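Local coordinates for multiheme cytochrome cf (Carboxydothermus ferrireducens DSM 11255, PDB 6QVM), which probably carries electrons through its eleven covalently bound c-type haems across the S-layer to extracellular, insoluble Fe(III), at residues K285-M290 with Q308-S313; F506-G511 with G528-A533; S510-V515 with Y642-A647. All blocks are in the same frame, centred on the assembly; numbering follows the deposited sequence.

How the contacts relate
Contact 1 lies far from the other two: its centre is about 63 Å from that of contact 2 and about 61 Å from that of contact 3, in a part of the chain where a haem c and a glycan are both in touch with its residues. Contacts 2 and 3 form one neighbourhood, with centres about 9 Å apart and Ser-510 and Gly-511 in common. There the loop 506-515 meets segment 528-533 and then helix 641-652. The two are joined by Ala-508 O and Thr-645 OG1, 2.8 Å apart in a probable hydrogen bond, and by packing of Phe-531 on Leu-646. Neither touches a haem; the side chain of Val-515 comes to about 10 Å of one.

Contact 1: residues K285-M290 with Q308-S313; sequences KDYKYM and QNWLVS. With HEC (heme c), chain H.
Tyr-287 O receives the backbone N-H of Trp-310 in a short hydrogen bond, 2.6 Å between Trp-310 N and Tyr-287 O, and the CA-H of Asn-309 leans on the same oxygen. A second bond, Tyr-289 N to Gln-308 O at 3.2 Å, completes a single antiparallel bridge in which Lys-288 and Asn-309 are the non-hydrogen-bonded pair. Beyond the bridge the side chains separate into two groups. Leu-311 CD2 sits over the centre of the Tyr-287 ring, 3.7 Å from its centroid, in a CH-pi contact, while Trp-310 CE3 meets CD1 of that ring at 3.9 Å and near its plane. The phenol itself is hydrogen-bonded to Glu-342. The bridge ties the turn between strands 279-284 and 292-295 of the antiparallel sheet to the short helix 310-313, which leads straight into a CXXCH haem-binding sequence beginning at Cys-314. Asn-309 is the N-cap of this helix: CG lies anti to the backbone N (chi1 -174°), and with chi2 at -42° OD1 accepts from Val-312 N at 3.1 Å, the donor standing well above the amide plane. On the haem side, Tyr-289 crosses Trp-310 at about a right angle, its CZ 3.7 Å from Trp-310 CB. The hydroxyl end of Tyr-289 reaches the haem methyl CMB, and Gln-308 NE2 comes to 3.6 Å of haem CBB. Lys-288, by contrast, extends to an N-acetylgalactosamine of the bound glycan.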
loop_
_atom_site.group_PDB
_atom_site.type_symbol
_atom_site.label_atom_id
_atom_site.label_comp_id
_atom_site.label_asym_id
_atom_site.label_seq_id
_atom_site.Cartn_x
_atom_site.Cartn_y
_atom_site.Cartn_z
ATOM N N LYS A 285 6.180 -13.325 27.136
ATOM C CA LYS A 285 5.670 -12.233 27.950
ATOM C C LYS A 285 6.739 -11.188 28.253
ATOM O O LYS A 285 6.393 -10.037 28.536
ATOM C CB LYS A 285 5.082 -12.785 29.251
ATOM C CG LYS A 285 3.859 -13.660 29.049
ATOM C CD LYS A 285 2.667 -13.128 29.824
ATOM C CE LYS A 285 1.366 -13.743 29.321
ATOM N NZ LYS A 285 0.990 -13.207 27.985
ATOM N N ASP A 286 8.018 -11.560 28.198
ATOM C CA ASP A 286 9.126 -10.631 28.358
ATOM C C ASP A 286 9.636 -10.093 27.026
ATOM O O ASP A 286 10.687 -9.450 26.998
ATOM C CB ASP A 286 10.268 -11.308 29.123
ATOM C CG ASP A 286 10.855 -12.490 28.377
ATOM O OD1 ASP A 286 10.180 -13.010 27.465
ATOM O OD2 ASP A 286 11.994 -12.891 28.702
ATOM N N TYR A 287 8.939 -10.391 25.926
ATOM C CA TYR A 287 9.217 -9.923 24.569
ATOM C C TYR A 287 10.455 -10.548 23.946
ATOM O O TYR A 287 10.956 -10.033 22.930
ATOM C CB TYR A 287 9.334 -8.395 24.502
ATOM C CG TYR A 287 8.054 -7.699 24.872
ATOM C CD1 TYR A 287 7.060 -7.492 23.928
ATOM C CD2 TYR A 287 7.835 -7.263 26.169
ATOM C CE1 TYR A 287 5.886 -6.854 24.260
ATOM C CE2 TYR A 287 6.660 -6.629 26.518
ATOM C CZ TYR A 287 5.689 -6.429 25.557
ATOM O OH TYR A 287 4.513 -5.803 25.884
ATOM N N LYS A 288 10.962 -11.641 24.505
ATOM C CA LYS A 288 12.068 -12.360 23.898
ATOM C C LYS A 288 11.539 -13.550 23.117
ATOM O O LYS A 288 10.506 -14.127 23.459
ATOM C CB LYS A 288 13.072 -12.836 24.946
ATOM C CG LYS A 288 13.667 -11.725 25.780
ATOM C CD LYS A 288 15.028 -12.081 26.344
ATOM C CE LYS A 288 15.511 -10.987 27.287
ATOM N NZ LYS A 288 16.992 -11.014 27.458
ATOM N N TYR A 289 12.260 -13.914 22.062
ATOM C CA TYR A 289 11.837 -15.039 21.249
ATOM C C TYR A 289 11.940 -16.338 22.041
ATOM O O TYR A 289 12.670 -16.445 23.029
ATOM C CB TYR A 289 12.665 -15.111 19.969
ATOM C CG TYR A 289 12.327 -14.008 18.993
ATOM C CD1 TYR A 289 11.142 -14.036 18.273
ATOM C CD2 TYR A 289 13.185 -12.932 18.801
ATOM C CE1 TYR A 289 10.824 -13.036 17.382
ATOM C CE2 TYR A 289 12.872 -11.922 17.913
ATOM C CZ TYR A 289 11.693 -11.986 17.207
ATOM O OH TYR A 289 11.373 -10.987 16.328
ATOM N N MET A 290 11.183 -17.326 21.598
ATOM C CA MET A 290 10.984 -18.588 22.288
ATOM C C MET A 290 11.802 -19.696 21.640
ATOM O O MET A 290 12.253 -19.564 20.499
ATOM C CB MET A 290 9.496 -18.950 22.283
ATOM C CG MET A 290 8.599 -17.831 22.788
ATOM S SD MET A 290 8.001 -18.114 24.458
ATOM C CE MET A 290 6.322 -17.559 24.266
ATOM N N GLN A 308 16.668 -12.574 20.693
ATOM C CA GLN A 308 16.571 -11.126 20.807
ATOM C C GLN A 308 15.278 -10.717 21.506
ATOM O O GLN A 308 14.320 -11.488 21.621
ATOM C CB GLN A 308 16.637 -10.457 19.430
ATOM C CG GLN A 308 17.858 -10.806 18.594
ATOM C CD GLN A 308 17.655 -12.045 17.745
ATOM O OE1 GLN A 308 16.985 -12.992 18.157
ATOM N NE2 GLN A 308 18.234 -12.042 16.550
ATOM N N ASN A 309 15.271 -9.478 21.996
ATOM C CA ASN A 309 14.045 -8.829 22.443
ATOM C C ASN A 309 13.340 -8.287 21.206
ATOM O O ASN A 309 13.851 -7.381 20.537
ATOM C CB ASN A 309 14.351 -7.725 23.453
ATOM C CG ASN A 309 13.092 -7.113 24.061
ATOM O OD1 ASN A 309 12.103 -6.863 23.364
ATOM N ND2 ASN A 309 13.129 -6.863 25.364
ATOM N N TRP A 310 12.165 -8.843 20.903
ATOM C CA TRP A 310 11.457 -8.467 19.684
ATOM C C TRP A 310 11.017 -7.013 19.736
ATOM O O TRP A 310 11.117 -6.286 18.742
ATOM C CB TRP A 310 10.256 -9.384 19.462
ATOM C CG TRP A 310 9.251 -8.832 18.494
ATOM C CD1 TRP A 310 9.298 -8.904 17.130
ATOM C CD2 TRP A 310 8.053 -8.118 18.817
ATOM N NE1 TRP A 310 8.203 -8.281 16.585
ATOM C CE2 TRP A 310 7.419 -7.793 17.599
ATOM C CE3 TRP A 310 7.449 -7.729 20.018
ATOM C CZ2 TRP A 310 6.216 -7.095 17.548
ATOM C CZ3 TRP A 310 6.252 -7.035 19.965
ATOM C CH2 TRP A 310 5.651 -6.722 18.738
ATOM N N LEU A 311 10.537 -6.567 20.896
ATOM C CA LEU A 311 10.039 -5.200 21.012
ATOM C C LEU A 311 11.153 -4.180 20.812
ATOM O O LEU A 311 10.947 -3.143 20.171
ATOM C CB LEU A 311 9.368 -5.012 22.369
ATOM C CG LEU A 311 8.565 -3.736 22.612
ATOM C CD1 LEU A 311 7.436 -3.601 21.607
ATOM C CD2 LEU A 311 8.017 -3.728 24.034
ATOM N N VAL A 312 12.341 -4.465 21.348
ATOM C CA VAL A 312 13.442 -3.513 21.281
ATOM C C VAL A 312 14.129 -3.585 19.917
ATOM O O VAL A 312 14.580 -2.571 19.374
ATOM C CB VAL A 312 14.422 -3.756 22.448
ATOM C CG1 VAL A 312 15.691 -2.934 22.265
ATOM C CG2 VAL A 312 13.746 -3.440 23.764
ATOM N N SER A 313 14.226 -4.783 19.345
ATOM C CA SER A 313 15.072 -5.009 18.178
ATOM C C SER A 313 14.316 -5.224 16.868
ATOM O O SER A 313 14.934 -5.140 15.795
ATOM C CB SER A 313 15.995 -6.211 18.427
ATOM O OG SER A 313 16.864 -5.954 19.523
HETATM FE FE HEC H . 12.234 -8.635 9.872
HETATM C CHA HEC H . 10.919 -10.276 7.117
HETATM C CHB HEC H . 12.041 -11.572 11.657
HETATM C CHC HEC H . 13.779 -7.103 12.547
HETATM C CHD HEC H . 12.034 -5.625 8.270
HETATM N NA HEC H . 11.601 -10.562 9.465
HETATM C C1A HEC H . 11.064 -11.011 8.273
HETATM C C2A HEC H . 10.701 -12.404 8.438
HETATM C C3A HEC H . 11.010 -12.768 9.688
HETATM C C4A HEC H . 11.583 -11.616 10.358
HETATM C CMA HEC H . 10.783 -14.166 10.301
HETATM C CAA HEC H . 10.082 -13.300 7.342
HETATM C CBA HEC H . 11.238 -13.849 6.504
HETATM C CGA HEC H . 10.737 -14.828 5.472
HETATM O O1A HEC H . 9.868 -14.456 4.636
HETATM O O2A HEC H . 11.236 -15.985 5.483
HETATM N NB HEC H . 12.775 -9.208 11.764
HETATM C C1B HEC H . 12.690 -10.503 12.249
HETATM C C2B HEC H . 13.395 -10.543 13.513
HETATM C C3B HEC H . 13.878 -9.308 13.768
HETATM C C4B HEC H . 13.492 -8.446 12.668
HETATM C CMB HEC H . 13.519 -11.811 14.385
HETATM C CAB HEC H . 14.693 -8.838 15.000
HETATM C CBB HEC H . 16.032 -9.601 15.128
HETATM N NC HEC H . 12.774 -6.719 10.333
HETATM C C1C HEC H . 13.429 -6.303 11.478
HETATM C C2C HEC H . 13.716 -4.886 11.352
HETATM C C3C HEC H . 13.235 -4.472 10.165
HETATM C C4C HEC H . 12.634 -5.621 9.510
HETATM C CMC HEC H . 14.426 -4.033 12.425
HETATM C CAC HEC H . 13.263 -3.044 9.564
HETATM C CBC HEC H . 14.713 -2.596 9.292
HETATM N ND HEC H . 11.555 -8.049 8.003
HETATM C C1D HEC H . 11.633 -6.736 7.553
HETATM C C2D HEC H . 11.224 -6.702 6.173
HETATM C C3D HEC H . 10.872 -8.154 5.802
HETATM C C4D HEC H . 11.110 -8.916 7.004
HETATM C CMD HEC H . 11.161 -5.426 5.311
HETATM C CAD HEC H . 10.373 -8.714 4.450
HETATM C CBD HEC H . 11.354 -8.356 3.331
HETATM C CGD HEC H . 12.564 -9.250 3.389
HETATM O O1D HEC H . 12.492 -10.291 4.081
HETATM O O2D HEC H . 13.597 -8.932 2.750
#

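Contact 2: residues F506-G511 with G528-A533; sequences FTATSG and GASFTA
Ser-530 OG is held between its own backbone N and carbonyl carbon (chi1 85°), which carries it across to the backbone of Thr-507 and Ala-508, whereas Phe-531 has CG anti to its carbonyl carbon (chi1 -71°), and its ring comes in next to the same peptide. The hydroxyl oxygen accepts the backbone N-H of Ala-508, with 3.1 Å between Ala-508 N and Ser-530 OG, and also rests against Thr-507 CB at 3.2 Å. Beside it the Phe-531 ring lies against the main chain: Ala-508 CA is over one face, 3.7 Å above the plane and displaced toward the rim, and Thr-507 C is 3.6 Å from CE1. Phe-506 then reaches the far end of that ring. The two phenyl groups meet rim to rim, with Phe-506 CE2 3.5 Å from Phe-531 CZ and the planes 71° apart, and neither covers the face of the other. Each segment is also braced from within. Ser-510 OG accepts from Thr-507 N at 3.0 Å across the turn 507-510, whose own backbone bond, Ser-510 N to Thr-507 O, is weak, while Ser-530 and Phe-531 belong to a 3-10 segment in which Phe-531 N bonds to Gly-528 O. The contact thus fastens the loop after helix 493-500 to the one after helix 519-524, and both phenylalanines continue onto Ile-649 of helix 641-652. One hydrogen bond therefore satisfies the Ala-508 amide, and the rest is carbon packing of the Phe-531 ring on the 507-508 main chain and on Phe-506.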
loop_
_atom_site.group_PDB
_atom_site.type_symbol
_atom_site.label_atom_id
_atom_site.label_comp_id
_atom_site.label_asym_id
_atom_site.label_seq_id
_atom_site.Cartn_x
_atom_site.Cartn_y
_atom_site.Cartn_z
ATOM N N PHE A 506 12.431 -2.907 -34.718
ATOM C CA PHE A 506 13.692 -2.919 -35.452
ATOM C C PHE A 506 13.707 -4.043 -36.477
ATOM O O PHE A 506 13.261 -5.160 -36.197
ATOM C CB PHE A 506 14.868 -3.078 -34.480
ATOM C CG PHE A 506 15.044 -4.477 -33.952
ATOM C CD1 PHE A 506 14.379 -4.890 -32.810
ATOM C CD2 PHE A 506 15.876 -5.379 -34.597
ATOM C CE1 PHE A 506 14.540 -6.180 -32.324
ATOM C CE2 PHE A 506 16.041 -6.664 -34.119
ATOM C CZ PHE A 506 15.373 -7.068 -32.981
ATOM N N THR A 507 14.208 -3.741 -37.670
ATOM C CA THR A 507 14.209 -4.696 -38.763
ATOM C C THR A 507 15.640 -5.043 -39.154
ATOM O O THR A 507 16.607 -4.575 -38.547
ATOM C CB THR A 507 13.418 -4.157 -39.957
ATOM O OG1 THR A 507 13.903 -2.853 -40.299
ATOM C CG2 THR A 507 11.932 -4.082 -39.630
ATOM N N ALA A 508 15.759 -5.895 -40.174
ATOM C CA ALA A 508 17.065 -6.374 -40.609
ATOM C C ALA A 508 17.973 -5.249 -41.094
ATOM O O ALA A 508 19.189 -5.443 -41.173
ATOM C CB ALA A 508 16.893 -7.415 -41.714
ATOM N N THR A 509 17.414 -4.085 -41.421
ATOM C CA THR A 509 18.227 -2.979 -41.909
ATOM C C THR A 509 18.209 -1.797 -40.945
ATOM O O THR A 509 18.013 -0.652 -41.365
ATOM C CB THR A 509 17.742 -2.536 -43.292
ATOM O OG1 THR A 509 16.346 -2.218 -43.232
ATOM C CG2 THR A 509 17.959 -3.642 -44.318
ATOM N N SER A 510 18.401 -2.063 -39.652
ATOM C CA SER A 510 18.426 -1.012 -38.645
ATOM C C SER A 510 19.835 -0.648 -38.197
ATOM O O SER A 510 20.070 0.507 -37.828
ATOM C CB SER A 510 17.595 -1.411 -37.423
ATOM O OG SER A 510 16.223 -1.466 -37.734
ATOM N N GLY A 511 20.761 -1.598 -38.228
ATOM C CA GLY A 511 22.147 -1.318 -37.954
ATOM C C GLY A 511 22.447 -1.115 -36.492
ATOM O O GLY A 511 21.551 -0.976 -35.667
ATOM N N GLY A 528 11.826 -11.173 -35.331
ATOM C CA GLY A 528 10.820 -10.498 -36.123
ATOM C C GLY A 528 10.734 -11.005 -37.547
ATOM O O GLY A 528 11.643 -11.688 -38.028
ATOM N N ALA A 529 9.636 -10.664 -38.228
ATOM C CA ALA A 529 9.378 -11.195 -39.562
ATOM C C ALA A 529 10.496 -10.845 -40.536
ATOM O O ALA A 529 10.977 -11.712 -41.270
ATOM C CB ALA A 529 8.031 -10.688 -40.074
ATOM N N SER A 530 10.932 -9.581 -40.550
ATOM C CA SER A 530 11.881 -9.116 -41.557
ATOM C C SER A 530 13.234 -9.816 -41.490
ATOM O O SER A 530 14.062 -9.604 -42.378
ATOM C CB SER A 530 12.083 -7.602 -41.440
ATOM O OG SER A 530 13.064 -7.307 -40.466
ATOM N N PHE A 531 13.488 -10.625 -40.462
ATOM C CA PHE A 531 14.699 -11.436 -40.440
ATOM C C PHE A 531 14.496 -12.780 -41.114
ATOM O O PHE A 531 15.442 -13.580 -41.167
ATOM C CB PHE A 531 15.186 -11.622 -39.003
ATOM C CG PHE A 531 15.756 -10.362 -38.394
ATOM C CD1 PHE A 531 14.923 -9.327 -37.999
ATOM C CD2 PHE A 531 17.121 -10.209 -38.224
ATOM C CE1 PHE A 531 15.445 -8.168 -37.451
ATOM C CE2 PHE A 531 17.644 -9.064 -37.676
ATOM C CZ PHE A 531 16.809 -8.041 -37.287
ATOM N N THR A 532 13.290 -13.028 -41.639
ATOM C CA THR A 532 13.026 -14.214 -42.444
ATOM C C THR A 532 13.999 -14.325 -43.611
ATOM O O THR A 532 14.595 -15.389 -43.821
ATOM C CB THR A 532 11.558 -14.201 -42.925
ATOM O OG1 THR A 532 10.960 -15.479 -42.692
ATOM C CG2 THR A 532 11.408 -13.830 -44.400
ATOM N N ALA A 533 14.257 -13.209 -44.306
ATOM C CA ALA A 533 14.987 -13.294 -45.565
ATOM C C ALA A 533 16.432 -13.708 -45.334
ATOM O O ALA A 533 17.076 -14.252 -46.233
ATOM C CB ALA A 533 14.905 -11.956 -46.315
#

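Contact 3: residues S510-V515 with Y642-A647; sequences SGSKGV and YADTLA
Polar docking of a loop on the flank of a helix is the character of this contact: residues 510-512 offer N-H and hydroxyl groups to Asp-644 and Thr-645 of helix 641-652, near the C-terminal end of the chain. Asp-644 has CG anti to its backbone N (chi1 -173°), which points the carboxylate at Ser-512, and each oxygen takes one bond from that residue. Ser-512 N donates to Asp-644 OD2 at 2.9 Å and Ser-512 OG donates to Asp-644 OD1 at 2.6 Å, both from above the carboxylate plane. Fastened at two points, the carboxylate has little freedom to rotate. Gly-511 carries no side chain, and Asp-644 OD2 comes in to 3.1 Å of its CA. One residue further along the helix, Thr-645 OG1 accepts from Gly-511 N at 2.7 Å and more weakly from Ser-510 N. Lys-641 O, one turn back in the helix, and Ala-508 O both lie within hydrogen-bonding reach of the same hydroxyl, whose single proton they must share or compete for, while its oxygen accepts from the two amides. The Thr-645 methyl CG2 lies 4.2 Å from Val-515 CG1. Gly-514 N bonds to Gly-511 O, folding 511-514 into a turn whose central backbone angles are near those of type I. Leu-624 of helix 606-628 touches both Ser-512 and Asp-644, so that helix covers this pair from outside the two segments. The arrangement is that of a loop held to a helix flank, not a helix cap: adjacent Asp and Thr side chains accept its N-H groups where it enters a type I-like turn.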
loop_
_atom_site.group_PDB
_atom_site.type_symbol
_atom_site.label_atom_id
_atom_site.label_comp_id
_atom_site.label_asym_id
_atom_site.label_seq_id
_atom_site.Cartn_x
_atom_site.Cartn_y
_atom_site.Cartn_z
ATOM N N SER A 510 18.401 -2.063 -39.652
ATOM C CA SER A 510 18.426 -1.012 -38.645
ATOM C C SER A 510 19.835 -0.648 -38.197
ATOM O O SER A 510 20.070 0.507 -37.828
ATOM C CB SER A 510 17.595 -1.411 -37.423
ATOM O OG SER A 510 16.223 -1.466 -37.734
ATOM N N GLY A 511 20.761 -1.598 -38.228
ATOM C CA GLY A 511 22.147 -1.318 -37.954
ATOM C C GLY A 511 22.447 -1.115 -36.492
ATOM O O GLY A 511 21.551 -0.976 -35.667
ATOM N N SER A 512 23.750 -1.118 -36.189
ATOM C CA SER A 512 24.292 -0.938 -34.842
ATOM C C SER A 512 23.542 0.113 -34.028
ATOM O O SER A 512 23.027 -0.165 -32.937
ATOM C CB SER A 512 25.781 -0.561 -34.906
ATOM O OG SER A 512 26.574 -1.678 -35.275
ATOM N N LYS A 513 23.447 1.318 -34.582
ATOM C CA LYS A 513 22.880 2.465 -33.889
ATOM C C LYS A 513 21.355 2.527 -33.996
ATOM O O LYS A 513 20.770 3.599 -33.796
ATOM C CB LYS A 513 23.501 3.763 -34.419
ATOM C CG LYS A 513 25.021 3.766 -34.453
ATOM N N GLY A 514 20.697 1.410 -34.297
ATOM C CA GLY A 514 19.262 1.430 -34.507
ATOM C C GLY A 514 18.488 0.348 -33.780
ATOM O O GLY A 514 17.270 0.227 -33.949
ATOM N N VAL A 515 19.181 -0.456 -32.979
ATOM C CA VAL A 515 18.555 -1.493 -32.166
ATOM C C VAL A 515 18.895 -1.214 -30.706
ATOM O O VAL A 515 20.076 -1.143 -30.338
ATOM C CB VAL A 515 18.990 -2.907 -32.597
ATOM C CG1 VAL A 515 18.421 -3.232 -33.966
ATOM C CG2 VAL A 515 20.506 -3.042 -32.627
ATOM N N TYR A 642 22.753 -5.488 -43.152
ATOM C CA TYR A 642 22.427 -6.771 -42.537
ATOM C C TYR A 642 23.483 -7.167 -41.515
ATOM O O TYR A 642 23.178 -7.400 -40.339
ATOM C CB TYR A 642 22.305 -7.855 -43.609
ATOM C CG TYR A 642 21.151 -7.721 -44.581
ATOM C CD1 TYR A 642 20.037 -6.946 -44.288
ATOM C CD2 TYR A 642 21.172 -8.398 -45.795
ATOM C CE1 TYR A 642 18.975 -6.845 -45.194
ATOM C CE2 TYR A 642 20.127 -8.307 -46.698
ATOM C CZ TYR A 642 19.034 -7.530 -46.396
ATOM O OH TYR A 642 18.003 -7.446 -47.304
ATOM N N ALA A 643 24.741 -7.257 -41.954
ATOM C CA ALA A 643 25.821 -7.660 -41.053
ATOM C C ALA A 643 26.046 -6.654 -39.933
ATOM O O ALA A 643 26.687 -6.991 -38.929
ATOM C CB ALA A 643 27.121 -7.858 -41.833
ATOM N N ASP A 644 25.540 -5.430 -40.089
ATOM C CA ASP A 644 25.635 -4.431 -39.032
ATOM C C ASP A 644 24.547 -4.650 -37.987
ATOM O O ASP A 644 24.824 -4.707 -36.782
ATOM C CB ASP A 644 25.556 -3.032 -39.651
ATOM C CG ASP A 644 25.822 -1.926 -38.655
ATOM O OD1 ASP A 644 26.728 -2.068 -37.811
ATOM O OD2 ASP A 644 25.109 -0.898 -38.732
ATOM N N THR A 645 23.307 -4.823 -38.449
ATOM C CA THR A 645 22.191 -5.143 -37.562
ATOM C C THR A 645 22.428 -6.457 -36.825
ATOM O O THR A 645 22.270 -6.541 -35.600
ATOM C CB THR A 645 20.893 -5.224 -38.370
ATOM O OG1 THR A 645 20.805 -4.104 -39.259
ATOM C CG2 THR A 645 19.680 -5.251 -37.448
ATOM N N LEU A 646 22.830 -7.493 -37.564
ATOM C CA LEU A 646 22.972 -8.821 -36.978
ATOM C C LEU A 646 24.027 -8.845 -35.883
ATOM O O LEU A 646 23.920 -9.632 -34.936
ATOM C CB LEU A 646 23.310 -9.837 -38.068
ATOM C CG LEU A 646 22.162 -10.693 -38.616
ATOM C CD1 LEU A 646 20.819 -9.997 -38.478
ATOM C CD2 LEU A 646 22.414 -11.069 -40.069
ATOM N N ALA A 647 25.048 -8.000 -35.996
ATOM C CA ALA A 647 26.066 -7.916 -34.962
ATOM C C ALA A 647 25.771 -6.828 -33.947
ATOM O O ALA A 647 26.295 -6.886 -32.829
ATOM C CB ALA A 647 27.440 -7.668 -35.588
#